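Side-chain contacts in iron-containing superoxide dismutase B2 (Trypanosoma brucei, PDB 3ESF), which probably protects the cell from oxygen radicals by dismutating superoxide to hydrogen peroxide and oxygen at a single iron centre: residues F140-H143 / C147-T150; A96-A101 / K135-F140. The protein carries 1 engineered substitution. All coordinates share one frame; numbering follows the deposited sequence.

Both contacts use the edge strand 137-143 of the three-stranded antiparallel sheet in the C-terminal domain of this iron/manganese superoxide dismutase, and their centres lie about 17 Å apart. Along the chain, helix 93-103 comes first and meets the start of the strand in contact 2; the strand then runs on through Phe140, which belongs to both segment pairs, into contact 1, where its second half meets the 3-10 turn just beyond it. Contact 2 thus joins the sheet to a helix of the same domain, at a distance from the metal. Contact 1 is more deeply buried, and in it the side chain of Thr142 is about 11 Å from the bound iron(III) ion.

Contact 1: residues F140-H143 / C147-T150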
loop_
_atom_site.group_PDB
_atom_site.type_symbol
_atom_site.label_atom_id
_atom_site.label_comp_id
_atom_site.label_asym_id
_atom_site.label_seq_id
_atom_site.Cartn_x
_atom_site.Cartn_y
_atom_site.Cartn_z
ATOM N N PHE A 140 3.089 -0.571 18.097
ATOM C CA PHE A 140 2.255 0.521 17.642
ATOM C C PHE A 140 2.315 0.530 16.122
ATOM O O PHE A 140 3.392 0.425 15.542
ATOM C CB PHE A 140 2.796 1.826 18.232
ATOM C CG PHE A 140 2.036 3.059 17.842
ATOM C CD1 PHE A 140 0.838 3.385 18.455
ATOM C CD2 PHE A 140 2.551 3.927 16.862
ATOM C CE1 PHE A 140 0.153 4.533 18.098
ATOM C CE2 PHE A 140 1.869 5.083 16.505
ATOM C CZ PHE A 140 0.680 5.393 17.113
ATOM N N GLN A 141 1.160 0.580 15.470
ATOM C CA GLN A 141 1.152 0.640 14.005
ATOM C C GLN A 141 0.820 2.061 13.516
ATOM O O GLN A 141 0.053 2.789 14.136
ATOM C CB GLN A 141 0.112 -0.344 13.436
ATOM C CG GLN A 141 0.417 -1.779 13.761
ATOM C CD GLN A 141 -0.716 -2.714 13.396
ATOM O OE1 GLN A 141 -1.157 -2.781 12.243
ATOM N NE2 GLN A 141 -1.183 -3.462 14.381
ATOM N N THR A 142 1.389 2.441 12.381
ATOM C CA THR A 142 0.853 3.573 11.634
ATOM C C THR A 142 0.511 3.124 10.214
ATOM O O THR A 142 1.106 2.179 9.682
ATOM C CB THR A 142 1.817 4.762 11.606
ATOM O OG1 THR A 142 3.057 4.380 10.992
ATOM C CG2 THR A 142 2.089 5.274 13.026
ATOM N N HIS A 143 -0.427 3.825 9.603
ATOM C CA HIS A 143 -0.930 3.496 8.282
ATOM C C HIS A 143 -0.439 4.581 7.320
ATOM O O HIS A 143 -0.338 5.774 7.710
ATOM C CB HIS A 143 -2.454 3.468 8.318
ATOM C CG HIS A 143 -3.088 2.876 7.094
ATOM N ND1 HIS A 143 -2.751 1.633 6.608
ATOM C CD2 HIS A 143 -4.082 3.336 6.296
ATOM C CE1 HIS A 143 -3.496 1.361 5.543
ATOM N NE2 HIS A 143 -4.309 2.379 5.332
ATOM N N CYS A 147 3.084 8.704 11.580
ATOM C CA CYS A 147 4.341 8.746 12.308
ATOM C C CYS A 147 4.037 8.958 13.796
ATOM O O CYS A 147 3.268 9.871 14.146
ATOM C CB CYS A 147 5.242 9.873 11.759
ATOM S SG CYS A 147 6.886 10.003 12.508
ATOM N N PRO A 148 4.659 8.147 14.682
ATOM C CA PRO A 148 4.393 8.267 16.138
ATOM C C PRO A 148 4.721 9.656 16.730
ATOM O O PRO A 148 4.243 9.974 17.816
ATOM C CB PRO A 148 5.261 7.160 16.764
ATOM C CG PRO A 148 6.303 6.866 15.742
ATOM C CD PRO A 148 5.643 7.090 14.397
ATOM N N LEU A 149 5.528 10.451 16.019
ATOM C CA LEU A 149 5.863 11.827 16.454
ATOM C C LEU A 149 4.663 12.776 16.541
ATOM O O LEU A 149 4.742 13.789 17.228
ATOM C CB LEU A 149 6.951 12.477 15.578
ATOM C CG LEU A 149 8.325 11.840 15.420
ATOM C CD1 LEU A 149 9.259 12.847 14.724
ATOM C CD2 LEU A 149 8.868 11.360 16.751
ATOM N N THR A 150 3.563 12.435 15.877
ATOM C CA THR A 150 2.322 13.249 15.951
ATOM C C THR A 150 1.541 12.990 17.254
ATOM O O THR A 150 0.584 13.700 17.566
ATOM C CB THR A 150 1.388 13.017 14.731
ATOM O OG1 THR A 150 0.962 11.652 14.695
ATOM C CG2 THR A 150 2.110 13.388 13.399
#
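Thr142 places OG1 between its backbone N and carbonyl carbon (chi1 60°), which leaves CG2 anti to the carbonyl carbon, beside the backbone N, where its flank meets the turn, while Phe140 swings CG anti to its backbone N (chi1 180°) and carries its ring toward the same turn. Two places apart on strand 137-143, they project from the same side of it. The methyl CG2 of Thr142 comes 3.9 Å from the backbone N of Cys147 and 4.2 Å from CD of Pro148. Beside it, Phe140 CE2 approaches Pro148 CB at 4.0 Å; ring and pyrrolidine lie obliquely to one another, in a purely apolar touch. Proline suits the first position of the 3-10 segment 148-150, since its ring holds phi in the range that the 3-10 conformation needs (here -59°) and offers a compact apolar surface to the phenyl group. The turn is closed by a backbone bond from Thr150 N to Cys147 O, 3.1 Å. Threonine gives the strand both a methyl for packing and a hydroxyl, and that buried hydroxyl is hydrogen-bonded to Gly146 O and to Trp127 NE1. Here the chain turns back after strand 137-143 so that Pro148 rests on Trp127 and Val129 of strand 124-131 and on Pro156 of strand 154-161, while Cys147 reaches Ile59 of helix 55-61 and Phe74 of helix 64-81.

Contact 2: residues A96-A101 / K135-F140; sequences AEAIRA and KKLKVF
The helical backbone of 96-101, its turns closed by bonds such as Ala101 N to Glu97 O, comes nearest the extended segment 135-140 at Ile99 and Leu137, whose CA atoms are 6.8 Å apart. Leu137 carries the contact. Its methyl CD2 sits against the helix backbone between two residues, 3.8 Å from Ile99 N, and meets the side chains Ala98 CB and Ile99 CG1 at 3.9 Å each. Alanine suits position 98 because its single methyl lets the leucine come close. Ile99, its CG1 anti to the carbonyl carbon (chi1 -74°), reaches the leucine obliquely although its CB points away from the strand. On the solvent-facing side, the bent chain of Lys136 brings NZ to Ala101 O in a weak hydrogen bond of 3.4 Å. Within the helix, the NE and NH2 edge of the Arg100 guanidinium holds both carboxylate oxygens of Glu97, NH2 to OE2 at 3.0 Å in a salt bridge. Both oxygens lie nearly in the guanidinium plane but are met from above the carboxylate plane. Helix 93-103 packs on strand 137-143 through Leu137, whose N is hydrogen-bonded to Ser102 OG; Leu137 also touches Leu128 of strand 124-131, and Ile99 reaches Phe109 of helix 106-119.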
loop_
_atom_site.group_PDB
_atom_site.type_symbol
_atom_site.label_atom_id
_atom_site.label_comp_id
_atom_site.label_asym_id
_atom_site.label_seq_id
_atom_site.Cartn_x
_atom_site.Cartn_y
_atom_site.Cartn_z
ATOM N N ALA A 96 16.508 -4.942 27.084
ATOM C CA ALA A 96 16.035 -6.316 27.220
ATOM C C ALA A 96 15.183 -6.448 28.468
ATOM O O ALA A 96 14.151 -7.119 28.450
ATOM C CB ALA A 96 17.211 -7.285 27.274
ATOM N N GLU A 97 15.615 -5.793 29.540
ATOM C CA GLU A 97 14.866 -5.758 30.779
ATOM C C GLU A 97 13.548 -4.995 30.618
ATOM O O GLU A 97 12.515 -5.420 31.136
ATOM C CB GLU A 97 15.721 -5.129 31.878
ATOM C CG GLU A 97 15.560 -5.775 33.233
ATOM C CD GLU A 97 15.688 -7.294 33.180
ATOM O OE1 GLU A 97 14.654 -7.969 33.364
ATOM O OE2 GLU A 97 16.811 -7.806 32.937
ATOM N N ALA A 98 13.597 -3.875 29.900
ATOM C CA ALA A 98 12.417 -3.052 29.669
ATOM C C ALA A 98 11.371 -3.807 28.824
ATOM O O ALA A 98 10.179 -3.673 29.059
ATOM C CB ALA A 98 12.808 -1.752 29.023
ATOM N N ILE A 99 11.846 -4.586 27.854
ATOM C CA ILE A 99 10.988 -5.415 27.004
ATOM C C ILE A 99 10.258 -6.440 27.895
ATOM O O ILE A 99 9.029 -6.553 27.844
ATOM C CB ILE A 99 11.794 -6.050 25.830
ATOM C CG1 ILE A 99 12.111 -4.961 24.779
ATOM C CG2 ILE A 99 11.054 -7.268 25.209
ATOM C CD1 ILE A 99 12.720 -5.459 23.432
ATOM N N ARG A 100 10.999 -7.137 28.747
ATOM C CA ARG A 100 10.384 -8.040 29.736
ATOM C C ARG A 100 9.370 -7.344 30.638
ATOM O O ARG A 100 8.265 -7.858 30.842
ATOM C CB ARG A 100 11.443 -8.746 30.566
ATOM C CG ARG A 100 12.135 -9.853 29.818
ATOM C CD ARG A 100 13.059 -10.618 30.748
ATOM N NE ARG A 100 14.346 -9.954 30.934
ATOM C CZ ARG A 100 15.373 -10.032 30.089
ATOM N NH1 ARG A 100 15.279 -10.748 28.975
ATOM N NH2 ARG A 100 16.502 -9.391 30.360
ATOM N N ALA A 101 9.722 -6.153 31.137
ATOM C CA ALA A 101 8.844 -5.405 32.050
ATOM C C ALA A 101 7.598 -4.804 31.376
ATOM O O ALA A 101 6.659 -4.420 32.068
ATOM C CB ALA A 101 9.637 -4.327 32.853
ATOM N N LYS A 135 6.670 5.284 30.680
ATOM C CA LYS A 135 7.929 4.589 30.387
ATOM C C LYS A 135 7.712 3.165 29.835
ATOM O O LYS A 135 8.686 2.460 29.518
ATOM C CB LYS A 135 8.915 4.607 31.590
ATOM C CG LYS A 135 9.161 5.992 32.206
ATOM C CD LYS A 135 9.874 6.938 31.245
ATOM C CE LYS A 135 10.328 8.218 31.940
ATOM N NZ LYS A 135 10.750 9.241 30.941
ATOM N N LYS A 136 6.448 2.756 29.699
ATOM C CA LYS A 136 6.114 1.460 29.074
ATOM C C LYS A 136 6.426 1.427 27.590
ATOM O O LYS A 136 6.211 2.410 26.876
ATOM C CB LYS A 136 4.630 1.084 29.244
ATOM C CG LYS A 136 4.196 0.638 30.620
ATOM C CD LYS A 136 4.947 -0.611 31.107
ATOM C CE LYS A 136 4.476 -1.017 32.487
ATOM N NZ LYS A 136 5.625 -1.394 33.331
ATOM N N LEU A 137 6.929 0.287 27.136
ATOM C CA LEU A 137 7.105 0.030 25.710
ATOM C C LEU A 137 5.830 -0.610 25.164
ATOM O O LEU A 137 5.172 -1.405 25.865
ATOM C CB LEU A 137 8.255 -0.957 25.508
ATOM C CG LEU A 137 9.687 -0.627 25.114
ATOM C CD1 LEU A 137 10.087 0.837 25.302
ATOM C CD2 LEU A 137 10.592 -1.574 25.863
ATOM N N LYS A 138 5.501 -0.287 23.916
ATOM C CA LYS A 138 4.363 -0.906 23.253
ATOM C C LYS A 138 4.631 -1.121 21.760
ATOM O O LYS A 138 5.443 -0.428 21.164
ATOM C CB LYS A 138 3.081 -0.107 23.518
ATOM C CG LYS A 138 2.986 1.268 22.914
ATOM C CD LYS A 138 1.565 1.856 23.151
ATOM C CE LYS A 138 1.437 3.269 22.580
ATOM N NZ LYS A 138 0.026 3.775 22.469
ATOM N N VAL A 139 3.952 -2.101 21.175
ATOM C CA VAL A 139 3.886 -2.214 19.714
ATOM C C VAL A 139 2.801 -1.253 19.205
ATOM O O VAL A 139 1.745 -1.112 19.818
ATOM C CB VAL A 139 3.583 -3.643 19.272
ATOM C CG1 VAL A 139 3.547 -3.718 17.761
ATOM C CG2 VAL A 139 4.627 -4.637 19.854
ATOM N N PHE A 140 3.089 -0.571 18.097
ATOM C CA PHE A 140 2.255 0.521 17.642
ATOM C C PHE A 140 2.315 0.530 16.122
ATOM O O PHE A 140 3.392 0.425 15.542
ATOM C CB PHE A 140 2.796 1.826 18.232
ATOM C CG PHE A 140 2.036 3.059 17.842
ATOM C CD1 PHE A 140 0.838 3.385 18.455
ATOM C CD2 PHE A 140 2.551 3.927 16.862
ATOM C CE1 PHE A 140 0.153 4.533 18.098
ATOM C CE2 PHE A 140 1.869 5.083 16.505
ATOM C CZ PHE A 140 0.680 5.393 17.113
#